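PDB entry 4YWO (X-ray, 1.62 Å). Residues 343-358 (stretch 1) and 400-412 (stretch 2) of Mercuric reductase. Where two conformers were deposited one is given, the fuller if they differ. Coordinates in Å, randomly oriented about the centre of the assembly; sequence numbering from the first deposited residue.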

ATOM      1  N   GLN A 343      -9.030  10.474  -0.960  0.50 13.47           N
ATOM      2  CA  GLN A 343      -8.364  11.490  -0.184  0.50 13.71           C
ATOM      3  C   GLN A 343      -7.648  10.877   1.015  0.50 13.50           C
ATOM      4  O   GLN A 343      -8.237  10.106   1.784  0.50 12.86           O
ATOM      5  CB  GLN A 343      -9.336  12.566   0.350  0.50 14.53           C
ATOM      6  CG  GLN A 343      -8.602  13.602   1.209  0.50 15.71           C
ATOM      7  CD  GLN A 343      -9.544  14.516   1.982  0.50 16.02           C
ATOM      8  OE1 GLN A 343     -10.773  14.524   1.784  0.50 19.11           O
ATOM      9  NE2 GLN A 343      -8.948  15.372   2.763  0.50 15.77           N
ATOM     10  N   VAL A 344      -6.460  11.383   1.291  1.00 14.31           N
ATOM     11  CA  VAL A 344      -5.623  10.862   2.352  1.00 14.09           C
ATOM     12  C   VAL A 344      -5.089  12.030   3.141  1.00 15.44           C
ATOM     13  O   VAL A 344      -4.727  13.127   2.610  1.00 16.63           O
ATOM     14  CB  VAL A 344      -4.380  10.039   1.816  1.00 12.96           C
ATOM     15  CG1 VAL A 344      -3.387   9.644   2.890  1.00 16.45           C
ATOM     16  CG2 VAL A 344      -4.851   8.812   1.049  1.00 13.46           C
ATOM     17  N   ILE A 345      -5.099  11.826   4.422  1.00 12.03           N
ATOM     18  CA  ILE A 345      -4.384  12.672   5.428  1.00 12.71           C
ATOM     19  C   ILE A 345      -3.154  11.946   5.801  1.00 13.15           C
ATOM     20  O   ILE A 345      -3.182  10.824   6.361  1.00 13.29           O
ATOM     21  CB  ILE A 345      -5.325  12.973   6.613  1.00 13.14           C
ATOM     22  CG1 ILE A 345      -6.557  13.673   6.193  1.00 14.36           C
ATOM     23  CG2 ILE A 345      -4.561  13.840   7.638  1.00 14.86           C
ATOM     24  CD1 ILE A 345      -7.613  13.879   7.259  1.00 16.01           C
ATOM     25  N   PHE A 346      -1.980  12.503   5.549  1.00 13.79           N
ATOM     26  CA  PHE A 346      -0.697  11.817   5.644  1.00 13.93           C
ATOM     27  C   PHE A 346      -0.029  11.990   7.032  1.00 15.03           C
ATOM     28  O   PHE A 346       1.179  11.946   7.133  1.00 17.13           O
ATOM     29  CB  PHE A 346       0.235  12.287   4.550  1.00 13.77           C
ATOM     30  CG  PHE A 346      -0.112  11.807   3.166  1.00 14.05           C
ATOM     31  CD1 PHE A 346       0.355  10.534   2.727  1.00 15.55           C
ATOM     32  CD2 PHE A 346      -0.827  12.547   2.262  1.00 14.29           C
ATOM     33  CE1 PHE A 346       0.022  10.048   1.465  1.00 16.25           C
ATOM     34  CE2 PHE A 346      -1.090  12.048   0.988  1.00 16.29           C
ATOM     35  CZ  PHE A 346      -0.611  10.817   0.603  1.00 16.78           C
ATOM     36  N   THR A 347      -0.830  12.154   8.103  1.00 14.23           N
ATOM     37  CA  THR A 347      -0.344  11.855   9.381  1.00 14.05           C
ATOM     38  C   THR A 347       0.156  10.386   9.451  1.00 15.23           C
ATOM     39  O   THR A 347      -0.122   9.617   8.600  1.00 14.43           O
ATOM     40  CB  THR A 347      -1.436  12.042  10.429  1.00 13.74           C
ATOM     41  OG1 THR A 347      -2.655  11.360  10.047  1.00 14.57           O
ATOM     42  CG2 THR A 347      -1.814  13.550  10.594  1.00 16.32           C
ATOM     43  N   GLN A 348       0.810  10.088  10.547  1.00 14.31           N
ATOM     44  CA  GLN A 348       1.142   8.696  10.900  1.00 13.34           C
ATOM     45  C   GLN A 348       0.330   8.401  12.135  1.00 15.59           C
ATOM     46  O   GLN A 348       0.499   9.027  13.220  1.00 16.46           O
ATOM     47  CB  GLN A 348       2.585   8.590  11.265  1.00 14.03           C
ATOM     48  CG  GLN A 348       2.932   7.130  11.681  1.00 15.82           C
ATOM     49  CD  GLN A 348       4.353   6.929  11.943  1.00 18.20           C
ATOM     50  OE1 GLN A 348       5.018   7.812  12.553  1.00 19.14           O
ATOM     51  NE2 GLN A 348       4.906   5.752  11.511  1.00 18.68           N
ATOM     52  N   PRO A 349      -0.531   7.390  12.132  1.00 14.22           N
ATOM     53  CA  PRO A 349      -0.974   6.608  10.929  1.00 14.21           C
ATOM     54  C   PRO A 349      -1.797   7.471  10.000  1.00 12.67           C
ATOM     55  O   PRO A 349      -2.285   8.548  10.419  1.00 14.06           O
ATOM     56  CB  PRO A 349      -1.793   5.508  11.522  1.00 14.49           C
ATOM     57  CG  PRO A 349      -2.460   6.136  12.713  1.00 14.79           C
ATOM     58  CD  PRO A 349      -1.337   7.000  13.311  1.00 14.97           C
ATOM     59  N   ASN A 350      -1.922   7.023   8.775  1.00 11.73           N
ATOM     60  CA  ASN A 350      -2.695   7.716   7.741  1.00 12.34           C
ATOM     61  C   ASN A 350      -4.220   7.579   7.974  1.00 13.25           C
ATOM     62  O   ASN A 350      -4.719   6.628   8.636  1.00 12.43           O
ATOM     63  CB  ASN A 350      -2.463   7.145   6.382  1.00 12.46           C
ATOM     64  CG  ASN A 350      -1.064   7.184   5.805  1.00 14.50           C
ATOM     65  OD1 ASN A 350      -0.783   6.398   4.874  1.00 15.89           O
ATOM     66  ND2 ASN A 350      -0.157   7.993   6.330  1.00 13.63           N
ATOM     67  N   LEU A 351      -4.955   8.575   7.468  1.00 13.32           N
ATOM     68  CA  LEU A 351      -6.437   8.455   7.364  1.00 12.69           C
ATOM     69  C   LEU A 351      -6.698   8.478   5.900  1.00 13.61           C
ATOM     70  O   LEU A 351      -6.156   9.363   5.168  1.00 14.76           O
ATOM     71  CB  LEU A 351      -7.186   9.605   8.032  1.00 14.69           C
ATOM     72  CG  LEU A 351      -6.896   9.759   9.555  1.00 16.64           C
ATOM     73  CD1 LEU A 351      -5.791  10.736   9.725  1.00 18.46           C
ATOM     74  CD2 LEU A 351      -8.164  10.181  10.304  1.00 20.21           C
ATOM     75  N   ALA A 352      -7.560   7.596   5.393  1.00 11.80           N
ATOM     76  CA  ALA A 352      -7.808   7.574   3.952  1.00 12.73           C
ATOM     77  C   ALA A 352      -9.292   7.332   3.687  1.00 14.13           C
ATOM     78  O   ALA A 352      -9.958   6.635   4.474  1.00 13.70           O
ATOM     79  CB  ALA A 352      -7.060   6.439   3.357  1.00 13.57           C
ATOM     80  N   ARG A 353      -9.798   7.840   2.593  1.00 13.52           N
ATOM     81  CA  ARG A 353     -11.181   7.616   2.238  1.00 12.95           C
ATOM     82  C   ARG A 353     -11.356   7.656   0.721  1.00 13.24           C
ATOM     83  O   ARG A 353     -10.574   8.250  -0.024  1.00 13.84           O
ATOM     84  CB  ARG A 353     -12.022   8.729   2.845  1.00 12.32           C
ATOM     85  CG  ARG A 353     -11.742  10.098   2.364  1.00 13.81           C
ATOM     86  CD  ARG A 353     -12.587  11.197   2.959  1.00 14.37           C
ATOM     87  NE  ARG A 353     -13.941  11.092   2.526  1.00 18.33           N
ATOM     88  CZ  ARG A 353     -14.923  11.837   3.065  1.00 24.07           C
ATOM     89  NH1 ARG A 353     -14.613  12.726   4.016  1.00 25.53           N
ATOM     90  NH2 ARG A 353     -16.163  11.656   2.670  1.00 26.23           N
ATOM     91  N   VAL A 354     -12.348   6.896   0.260  1.00 12.93           N
ATOM     92  CA  VAL A 354     -12.784   7.001  -1.152  1.00 13.02           C
ATOM     93  C   VAL A 354     -14.270   6.658  -1.198  1.00 13.33           C
ATOM     94  O   VAL A 354     -14.712   5.767  -0.470  1.00 13.69           O
ATOM     95  CB  VAL A 354     -11.933   6.087  -2.074  1.00 13.52           C
ATOM     96  CG1 VAL A 354     -11.927   4.634  -1.676  1.00 13.64           C
ATOM     97  CG2 VAL A 354     -12.269   6.279  -3.559  1.00 15.72           C
ATOM     98  N   GLY A 355     -15.048   7.365  -2.008  1.00 13.61           N
ATOM     99  CA  GLY A 355     -16.465   7.005  -2.202  1.00 14.34           C
ATOM    100  C   GLY A 355     -17.298   7.629  -1.023  1.00 15.00           C
ATOM    101  O   GLY A 355     -16.946   8.589  -0.316  1.00 16.92           O
ATOM    102  N   LEU A 356     -18.467   7.019  -0.871  1.00 16.13           N
ATOM    103  CA  LEU A 356     -19.479   7.565   0.022  1.00 16.71           C
ATOM    104  C   LEU A 356     -19.232   7.170   1.480  1.00 15.62           C
ATOM    105  O   LEU A 356     -18.806   6.025   1.793  1.00 15.92           O
ATOM    106  CB  LEU A 356     -20.807   6.964  -0.405  1.00 17.89           C
ATOM    107  CG  LEU A 356     -21.259   7.237  -1.829  1.00 19.14           C
ATOM    108  CD1 LEU A 356     -22.649   6.610  -2.000  1.00 23.18           C
ATOM    109  CD2 LEU A 356     -21.345   8.696  -2.053  1.00 22.80           C
ATOM    110  N   THR A 357     -19.624   8.058   2.362  1.00 16.06           N
ATOM    111  CA  THR A 357     -19.732   7.662   3.760  1.00 16.75           C
ATOM    112  C   THR A 357     -20.995   6.797   3.911  1.00 17.82           C
ATOM    113  O   THR A 357     -21.850   6.770   3.058  1.00 18.73           O
ATOM    114  CB  THR A 357     -19.851   8.868   4.727  1.00 19.07           C
ATOM    115  OG1 THR A 357     -21.093   9.575   4.420  1.00 20.41           O
ATOM    116  CG2 THR A 357     -18.658   9.783   4.666  1.00 21.15           C
ATOM    117  N   GLU A 358     -21.096   6.045   5.019  1.00 18.23           N
ATOM    118  CA  GLU A 358     -22.304   5.286   5.288  1.00 19.09           C
ATOM    119  C   GLU A 358     -23.572   6.193   5.326  1.00 21.42           C
ATOM    120  O   GLU A 358     -24.592   5.845   4.720  1.00 20.88           O
ATOM    121  CB  GLU A 358     -22.149   4.503   6.591  1.00 23.22           C
ATOM    122  CG  GLU A 358     -23.391   3.664   6.841  1.00 23.72           C
ATOM    123  CD  GLU A 358     -23.324   2.793   8.057  1.00 33.77           C
ATOM    124  OE1 GLU A 358     -22.322   2.820   8.773  1.00 26.94           O
ATOM    125  OE2 GLU A 358     -24.285   2.011   8.193  1.00 31.60           O
TER
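Stretch 2 (400-412) IVGVHAVGENVAE

Stretch 2 runs as a β-strand, 400-407, antiparallel to strand 350-355 (171° between N-to-C directions, axes 4.7 Å apart at closest), then leaves through a type II turn from Gly407 to Val410. Paired amides and carbonyls satisfy each other: Ala352 N to Ala405 O (2.7 Å) and Ala405 N to Ala352 O (2.8 Å), then Val354 N to Val403 O and Val403 N to Val354 O (both 2.9 Å). Leu356 N extends the ladder to Val401 O (2.9 Å). At the other end Gly407 N donates to Asn350 O (3.0 Å), whereas the return bond, Asn350 N to Gly407 O (3.1 Å), is weak because its angle is only 128°. Gly355 faces Gly402 with CA atoms 4.1 Å apart; a CB on Gly355 would clash with Val401 O, one on Gly402 with Leu356 O. His404 NE2 donates to Leu356 O (2.8 Å), which lies near the ring plane. Asn350 OD1 accepts from Ala411 N (3.1 Å) and from a water (2.7 Å to its O), while its ND2 donates to Thr347 O (2.8 Å), so the side chain ties the turn exit to the loop that precedes its strand. Gln348 NE2 donates almost linearly to Glu408 OE1 (2.9 Å). Apolar contacts fill in: Leu351 CD2 to Val406 CG2 (3.7 Å) and Val344 CG1 to Ala411 CB (3.6 Å).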

ATOM      1  N   ILE A 400     -19.557  -2.270  -3.705  1.00 16.28           N
ATOM      2  CA  ILE A 400     -18.749  -1.388  -2.801  1.00 15.75           C
ATOM      3  C   ILE A 400     -18.787   0.012  -3.329  1.00 16.99           C
ATOM      4  O   ILE A 400     -18.466   0.279  -4.547  1.00 17.00           O
ATOM      5  CB  ILE A 400     -17.353  -1.902  -2.720  1.00 14.75           C
ATOM      6  CG1 ILE A 400     -17.286  -3.327  -2.127  1.00 16.32           C
ATOM      7  CG2 ILE A 400     -16.467  -0.944  -1.869  1.00 14.99           C
ATOM      8  CD1 ILE A 400     -16.071  -4.160  -2.371  1.00 18.28           C
ATOM      9  N   VAL A 401     -19.243   0.929  -2.523  1.00 15.04           N
ATOM     10  CA  VAL A 401     -19.294   2.293  -2.789  1.00 15.20           C
ATOM     11  C   VAL A 401     -18.515   3.271  -1.915  1.00 15.14           C
ATOM     12  O   VAL A 401     -18.460   4.485  -2.204  1.00 15.20           O
ATOM     13  CB  VAL A 401     -20.733   2.824  -2.953  1.00 16.18           C
ATOM     14  CG1 VAL A 401     -21.475   2.064  -4.068  1.00 16.55           C
ATOM     15  CG2 VAL A 401     -21.515   2.805  -1.650  1.00 17.63           C
ATOM     16  N   GLY A 402     -17.938   2.782  -0.818  1.00 14.57           N
ATOM     17  CA  GLY A 402     -17.137   3.649   0.033  1.00 14.32           C
ATOM     18  C   GLY A 402     -16.231   2.766   0.837  1.00 12.73           C
ATOM     19  O   GLY A 402     -16.574   1.675   1.309  1.00 12.50           O
ATOM     20  N   VAL A 403     -15.011   3.279   1.053  1.00 13.59           N
ATOM     21  CA  VAL A 403     -14.041   2.660   1.964  1.00 12.71           C
ATOM     22  C   VAL A 403     -13.343   3.779   2.704  1.00 13.30           C
ATOM     23  O   VAL A 403     -12.902   4.772   2.082  1.00 12.92           O
ATOM     24  CB  VAL A 403     -13.015   1.761   1.218  1.00 12.95           C
ATOM     25  CG1 VAL A 403     -11.914   1.294   2.131  1.00 14.97           C
ATOM     26  CG2 VAL A 403     -13.659   0.649   0.429  1.00 14.43           C
ATOM     27  N   HIS A 404     -13.211   3.638   4.033  1.00 11.58           N
ATOM     28  CA  HIS A 404     -12.639   4.613   4.903  1.00 12.92           C
ATOM     29  C   HIS A 404     -11.740   3.861   5.815  1.00 13.56           C
ATOM     30  O   HIS A 404     -12.101   2.859   6.378  1.00 14.32           O
ATOM     31  CB  HIS A 404     -13.751   5.338   5.693  1.00 13.78           C
ATOM     32  CG  HIS A 404     -14.820   5.861   4.793  1.00 14.01           C
ATOM     33  ND1 HIS A 404     -14.855   7.155   4.345  1.00 13.74           N
ATOM     34  CD2 HIS A 404     -15.836   5.227   4.161  1.00 14.46           C
ATOM     35  CE1 HIS A 404     -15.820   7.291   3.471  1.00 15.23           C
ATOM     36  NE2 HIS A 404     -16.378   6.101   3.281  1.00 15.47           N
ATOM     37  N   ALA A 405     -10.518   4.390   6.086  1.00 12.92           N
ATOM     38  CA  ALA A 405      -9.597   3.597   6.890  1.00 12.47           C
ATOM     39  C   ALA A 405      -8.608   4.522   7.632  1.00 13.53           C
ATOM     40  O   ALA A 405      -8.320   5.661   7.181  1.00 13.15           O
ATOM     41  CB  ALA A 405      -8.820   2.640   6.024  1.00 13.83           C
ATOM     42  N   VAL A 406      -8.137   4.044   8.776  1.00 10.70           N
ATOM     43  CA  VAL A 406      -7.068   4.685   9.549  1.00 11.58           C
ATOM     44  C   VAL A 406      -6.117   3.527   9.869  1.00 12.21           C
ATOM     45  O   VAL A 406      -6.502   2.501  10.429  1.00 13.09           O
ATOM     46  CB  VAL A 406      -7.639   5.380  10.835  1.00 12.35           C
ATOM     47  CG1 VAL A 406      -6.453   5.825  11.672  1.00 12.66           C
ATOM     48  CG2 VAL A 406      -8.582   6.475  10.463  1.00 15.63           C
ATOM     49  N   GLY A 407      -4.822   3.737   9.594  1.00 12.09           N
ATOM     50  CA  GLY A 407      -3.827   2.736   9.922  1.00 13.09           C
ATOM     51  C   GLY A 407      -2.514   3.023   9.195  1.00 13.69           C
ATOM     52  O   GLY A 407      -2.386   3.997   8.421  1.00 13.82           O
ATOM     53  N   GLU A 408      -1.533   2.216   9.474  1.00 14.05           N
ATOM     54  CA  GLU A 408      -0.184   2.459   8.964  1.00 15.25           C
ATOM     55  C   GLU A 408      -0.172   2.299   7.430  1.00 16.50           C
ATOM     56  O   GLU A 408      -0.469   1.229   6.893  1.00 17.45           O
ATOM     57  CB  GLU A 408       0.791   1.402   9.549  1.00 16.93           C
ATOM     58  CG  GLU A 408       2.207   1.883   9.532  1.00 18.57           C
ATOM     59  CD  GLU A 408       2.411   3.100  10.495  1.00 22.01           C
ATOM     60  OE1 GLU A 408       3.174   3.908  10.005  1.00 21.47           O
ATOM     61  OE2 GLU A 408       1.754   3.297  11.623  1.00 22.36           O
ATOM     62  N   ASN A 409       0.212   3.346   6.728  1.00 15.59           N
ATOM     63  CA  ASN A 409       0.365   3.355   5.300  1.00 18.41           C
ATOM     64  C   ASN A 409      -0.903   2.956   4.567  1.00 16.00           C
ATOM     65  O   ASN A 409      -0.839   2.481   3.450  1.00 16.21           O
ATOM     66  CB  ASN A 409       1.473   2.423   4.863  1.00 21.49           C
ATOM     67  CG  ASN A 409       2.838   2.823   5.379  1.00 28.74           C
ATOM     68  OD1 ASN A 409       3.641   1.912   5.769  1.00 33.85           O
ATOM     69  ND2 ASN A 409       3.157   4.090   5.332  1.00 27.60           N
ATOM     70  N   VAL A 410      -2.099   3.249   5.160  1.00 11.96           N
ATOM     71  CA  VAL A 410      -3.340   2.943   4.415  1.00 12.16           C
ATOM     72  C   VAL A 410      -3.444   3.769   3.126  1.00 12.60           C
ATOM     73  O   VAL A 410      -4.253   3.452   2.280  1.00 12.50           O
ATOM     74  CB  VAL A 410      -4.582   2.960   5.308  1.00 12.83           C
ATOM     75  CG1 VAL A 410      -4.549   1.896   6.383  1.00 15.27           C
ATOM     76  CG2 VAL A 410      -4.876   4.331   5.915  1.00 13.37           C
ATOM     77  N   ALA A 411      -2.691   4.855   3.005  1.00 11.82           N
ATOM     78  CA  ALA A 411      -2.668   5.539   1.739  1.00 14.35           C
ATOM     79  C   ALA A 411      -2.310   4.642   0.544  1.00 13.86           C
ATOM     80  O   ALA A 411      -2.822   4.887  -0.562  1.00 16.00           O
ATOM     81  CB  ALA A 411      -1.652   6.647   1.771  1.00 15.19           C
ATOM     82  N   GLU A 412      -1.576   3.561   0.795  1.00 15.22           N
ATOM     83  CA  GLU A 412      -1.049   2.670  -0.251  1.00 14.32           C
ATOM     84  C   GLU A 412      -2.099   1.681  -0.701  1.00 18.26           C
ATOM     85  O   GLU A 412      -1.904   1.071  -1.751  1.00 25.74           O
ATOM     86  CB  GLU A 412       0.245   1.976   0.170  1.00 17.93           C
ATOM     87  CG  GLU A 412       1.402   2.920   0.429  1.00 16.52           C
ATOM     88  CD  GLU A 412       1.878   3.733  -0.812  1.00 20.40           C
ATOM     89  OE1 GLU A 412       1.401   3.338  -1.912  1.00 24.33           O
ATOM     90  OE2 GLU A 412       2.573   4.804  -0.687  1.00 19.14           O
TER
HETATM   91  O   HOH W   1       1.544   6.323   3.534  1.00 29.70           O